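Local coordinates for peptidase S9 prolyl oligopeptidase catalytic domain-containing protein (PDB 4HXF) that is a self-compartmentalizing hexameric serine protease, an acylaminoacyl peptidase built from a beta-propeller and an alpha/beta-hydrolase domain, at residues E446-L449 and R450-Q454; S585-H588 and R589-R592. All coordinates share one frame; numbering follows the deposited sequence.

Contact 1: E446-L449 and R450-Q454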
# COMPACT_ATOMS: atom_id res chain seq x y z
N GLU A 446 -0.54 62.07 -8.97
CA GLU A 446 -1.09 63.39 -9.12
C GLU A 446 -1.27 63.73 -10.58
O GLU A 446 -2.35 64.21 -10.97
CB GLU A 446 -0.23 64.42 -8.41
CG GLU A 446 -0.80 65.80 -8.42
CD GLU A 446 0.20 66.86 -7.85
OE1 GLU A 446 -0.28 68.01 -7.66
OE2 GLU A 446 1.43 66.57 -7.65
N GLU A 447 -0.33 63.32 -11.41
CA GLU A 447 -0.46 63.61 -12.82
C GLU A 447 -1.53 62.73 -13.49
O GLU A 447 -2.35 63.23 -14.28
CB GLU A 447 0.88 63.48 -13.54
CG GLU A 447 0.82 63.67 -15.08
CD GLU A 447 0.33 65.03 -15.60
OE1 GLU A 447 0.18 65.13 -16.82
OE2 GLU A 447 0.04 65.96 -14.76
N PHE A 448 -1.56 61.45 -13.08
CA PHE A 448 -2.57 60.55 -13.55
C PHE A 448 -3.98 61.09 -13.23
O PHE A 448 -4.89 61.07 -14.09
CB PHE A 448 -2.36 59.15 -12.94
CG PHE A 448 -3.64 58.37 -12.84
CD1 PHE A 448 -4.14 57.73 -13.94
CD2 PHE A 448 -4.30 58.23 -11.64
CE1 PHE A 448 -5.36 57.04 -13.92
CE2 PHE A 448 -5.50 57.50 -11.57
CZ PHE A 448 -6.04 56.93 -12.74
N LEU A 449 -4.18 61.59 -12.02
CA LEU A 449 -5.53 62.11 -11.61
C LEU A 449 -5.93 63.30 -12.48
O LEU A 449 -7.11 63.51 -12.77
CB LEU A 449 -5.56 62.46 -10.12
CG LEU A 449 -5.43 61.33 -9.16
CD1 LEU A 449 -5.25 61.88 -7.73
CD2 LEU A 449 -6.60 60.37 -9.22
N ARG A 450 -4.95 64.14 -12.83
CA ARG A 450 -5.13 65.25 -13.73
C ARG A 450 -5.56 64.80 -15.11
O ARG A 450 -6.51 65.38 -15.73
CB ARG A 450 -3.88 66.11 -13.73
CG ARG A 450 -4.12 67.47 -14.42
CD ARG A 450 -2.82 68.23 -14.70
NE ARG A 450 -2.01 67.62 -15.78
CZ ARG A 450 -2.25 67.69 -17.08
NH1 ARG A 450 -3.29 68.41 -17.57
NH2 ARG A 450 -1.41 67.06 -17.94
N LEU A 451 -4.92 63.77 -15.61
CA LEU A 451 -5.23 63.18 -16.90
C LEU A 451 -6.62 62.47 -16.92
O LEU A 451 -7.30 62.42 -17.97
CB LEU A 451 -4.13 62.20 -17.34
CG LEU A 451 -2.73 62.82 -17.66
CD1 LEU A 451 -1.69 61.66 -17.78
CD2 LEU A 451 -2.77 63.68 -18.94
N GLU A 452 -7.08 61.97 -15.77
CA GLU A 452 -8.28 61.13 -15.70
C GLU A 452 -9.22 61.64 -14.60
O GLU A 452 -9.27 61.11 -13.45
CB GLU A 452 -7.89 59.66 -15.48
CG GLU A 452 -7.19 59.05 -16.73
CD GLU A 452 -8.18 58.80 -17.87
OE1 GLU A 452 -7.78 58.77 -19.07
OE2 GLU A 452 -9.41 58.60 -17.61
N PRO A 453 -10.04 62.60 -14.97
CA PRO A 453 -11.00 63.06 -13.96
C PRO A 453 -12.03 62.05 -13.56
O PRO A 453 -12.63 62.22 -12.51
CB PRO A 453 -11.72 64.26 -14.60
CG PRO A 453 -11.13 64.43 -15.92
CD PRO A 453 -9.95 63.50 -16.13
N GLN A 454 -12.22 61.00 -14.34
CA GLN A 454 -13.12 59.92 -13.88
C GLN A 454 -12.51 58.98 -12.80
O GLN A 454 -13.20 58.11 -12.30
CB GLN A 454 -13.53 59.12 -15.09
CG GLN A 454 -14.43 59.86 -16.04
CD GLN A 454 -14.55 59.12 -17.34
OE1 GLN A 454 -13.62 59.22 -18.18
NE2 GLN A 454 -15.60 58.32 -17.49
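Glu-446 meets the second segment through its backbone: its carbonyl O accepts from Arg-450 N at 3.2 Å, an ordinary i to i+4 helical bond. Glu-447 repeats the pattern toward Leu-451 N, and its side chain adds a two-pronged salt bridge to Arg-450. The two chains run side by side in the same direction, and the guanidinium is met side-on, at its NE edge. Arg-450 NE gives the straighter bond, 2.8 Å to Glu-447 OE2 with an N-H...O angle of 167°, the acceptor lying in the guanidinium plane; Arg-450 NH2 reaches the syn lone pair of Glu-447 OE1 at 2.7 Å. Because the carboxylate and guanidinium planes stand 35° apart, the pairing is twisted rather than flat. Glu-447 folds back at chi2 (61°) and Arg-450 at chi3, which brings the charged ends together. Leu-451 CG lies 3.8 Å from Glu-447 OE1, so aliphatic carbon flanks the ion pair. The setting is the C-terminal end of helix 436-451 in the alpha/beta-hydrolase domain, where the chain leaves helical geometry at Glu-452 and runs on to strand 455-456. Phe-448 turns to the sheet, its ring meeting Tyr-367 edge-to-face, while its CE1 touches Glu-452 CG obliquely at 3.9 Å. That carboxylate goes elsewhere: Tyr-409 and Tyr-367 hydroxyls are hydrogen-bonded to its two oxygens. Phe-448 O and Leu-449 O both receive Glu-452 N, weakly, the former at 2.9 Å but with a poor angle, while the Leu-449 side chain packs on Ala-455 and Arg-457.

Contact 2: S585-H588 and R589-R592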
# COMPACT_ATOMS: atom_id res chain seq x y z
N SER A 585 2.03 26.81 -5.93
CA SER A 585 1.22 25.80 -6.55
C SER A 585 -0.03 26.47 -7.17
O SER A 585 -0.50 27.56 -6.66
CB SER A 585 0.82 24.72 -5.58
OG SER A 585 -0.15 25.20 -4.64
N PRO A 586 -0.63 25.87 -8.19
CA PRO A 586 -1.79 26.50 -8.81
C PRO A 586 -2.88 26.86 -7.75
O PRO A 586 -3.51 27.91 -7.83
CB PRO A 586 -2.27 25.46 -9.83
CG PRO A 586 -0.96 24.81 -10.23
CD PRO A 586 -0.17 24.70 -8.96
N ARG A 587 -3.18 25.93 -6.85
CA ARG A 587 -4.27 26.20 -5.89
C ARG A 587 -3.93 27.29 -4.90
O ARG A 587 -4.76 28.19 -4.54
CB ARG A 587 -4.62 24.89 -5.12
CG ARG A 587 -5.87 24.94 -4.23
CD ARG A 587 -6.08 23.63 -3.44
NE ARG A 587 -4.96 23.43 -2.52
CZ ARG A 587 -4.23 22.31 -2.36
NH1 ARG A 587 -4.49 21.17 -3.04
NH2 ARG A 587 -3.21 22.30 -1.53
N HIS A 588 -2.70 27.29 -4.43
CA HIS A 588 -2.16 28.40 -3.65
C HIS A 588 -2.31 29.77 -4.36
O HIS A 588 -2.82 30.75 -3.83
CB HIS A 588 -0.68 28.05 -3.37
CG HIS A 588 0.19 29.19 -2.88
ND1 HIS A 588 1.14 28.99 -1.89
CD2 HIS A 588 0.34 30.48 -3.28
CE1 HIS A 588 1.88 30.10 -1.76
NE2 HIS A 588 1.40 31.04 -2.56
N ARG A 589 -1.91 29.81 -5.65
CA ARG A 589 -2.01 31.04 -6.36
C ARG A 589 -3.41 31.50 -6.61
O ARG A 589 -3.70 32.68 -6.52
CB ARG A 589 -1.29 30.84 -7.71
CG ARG A 589 0.23 30.84 -7.58
CD ARG A 589 0.87 30.54 -8.92
NE ARG A 589 0.68 31.68 -9.74
CZ ARG A 589 0.73 31.67 -11.10
NH1 ARG A 589 1.06 30.56 -11.73
NH2 ARG A 589 0.48 32.80 -11.80
N MET A 590 -4.31 30.58 -6.91
CA MET A 590 -5.75 30.88 -7.07
C MET A 590 -6.32 31.56 -5.81
O MET A 590 -7.04 32.56 -5.87
CB MET A 590 -6.44 29.59 -7.38
CG MET A 590 -7.91 29.74 -7.58
SD MET A 590 -8.86 29.59 -6.08
CE MET A 590 -8.33 27.98 -5.44
N LYS A 591 -5.94 31.01 -4.64
CA LYS A 591 -6.46 31.50 -3.33
C LYS A 591 -5.87 32.87 -3.07
O LYS A 591 -6.62 33.78 -2.63
CB LYS A 591 -6.14 30.59 -2.15
CG LYS A 591 -6.98 29.27 -2.23
CD LYS A 591 -6.59 28.31 -1.12
CE LYS A 591 -7.51 27.13 -1.23
NZ LYS A 591 -7.14 26.04 -0.28
N ARG A 592 -4.61 33.10 -3.41
CA ARG A 592 -4.06 34.44 -3.29
C ARG A 592 -4.77 35.42 -4.18
O ARG A 592 -5.11 36.54 -3.73
CB ARG A 592 -2.54 34.48 -3.58
CG ARG A 592 -1.99 35.88 -3.56
CD ARG A 592 -0.55 36.00 -3.89
NE ARG A 592 -0.24 37.39 -4.30
CZ ARG A 592 -0.50 37.93 -5.49
NH1 ARG A 592 -0.23 39.22 -5.70
NH2 ARG A 592 -0.97 37.22 -6.49
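Lys-591 lies beside Arg-587, one helical turn on and pointing the same way, with Lys-591 CE 4.1 Å from Arg-587 CG. The close-fitting part of the contact is the backbone of the first two turns of helix 586-605. Ser-585 is its N-cap: Ser-585 OG accepts a weak bond from His-588 N at 3.3 Å, and Ser-585 O takes Arg-589 N at 2.8 Å. Three further i to i+4 bonds follow, ending with Arg-592 N to His-588 O at 3.0 Å. Buried side chains flank these turns. A chi1 of 165° puts the His-588 ring beside its own carbonyl carbon, where the ring edge meets the next backbone nitrogen, Arg-589 N, 3.3 Å from His-588 CD2; His-588 NE2 is hydrogen-bonded to His-580. Arg-589 CG lies 3.5 Å from Ser-585 O before the guanidinium departs to Tyr-593, Ser-581 and Tyr-41; Arg-592 turns away to Glu-488 and Glu-399.

The Arg-587 and Lys-591 side is looser, partly exposed and met by a second subunit. Arg-587 NE and Lys-591 NZ come within 4.1 Å, yet Asp-130 of that subunit forms salt bridges with both, and its Asp-128 takes Lys-591 NZ as well. With a methionine in place of Lys-591, Asp-128 of the second subunit would probably be left without this cationic mate, and Asp-130 would lose one of the two cations described here. The two neighbouring cations thus form a basic patch matched by acidic residues across the interface, consistent with electrostatic pairing between subunits of the hexamer.

Contacts 1 and 2 belong to two helices of the alpha/beta-hydrolase domain, 436-451 and 586-605, and do not touch: their centres are about 34 Å apart and their nearest atoms about 20 Å. They sample opposite helix ends, the C-terminal exit in contact 1 and the capped N-terminus in contact 2. Contact 1 is peripheral, its centre about 31 Å from the centre of the chain, away from the annotated sites and untouched by other subunits. The centre of contact 2 is about 19 Å from that of the chain; it faces a second subunit, and the side chain of Arg-592 is about 12 Å from the bound chloromethyl ketone inhibitor. Separately, the Pro-586 side chain lies about 9 Å from a magnesium ion.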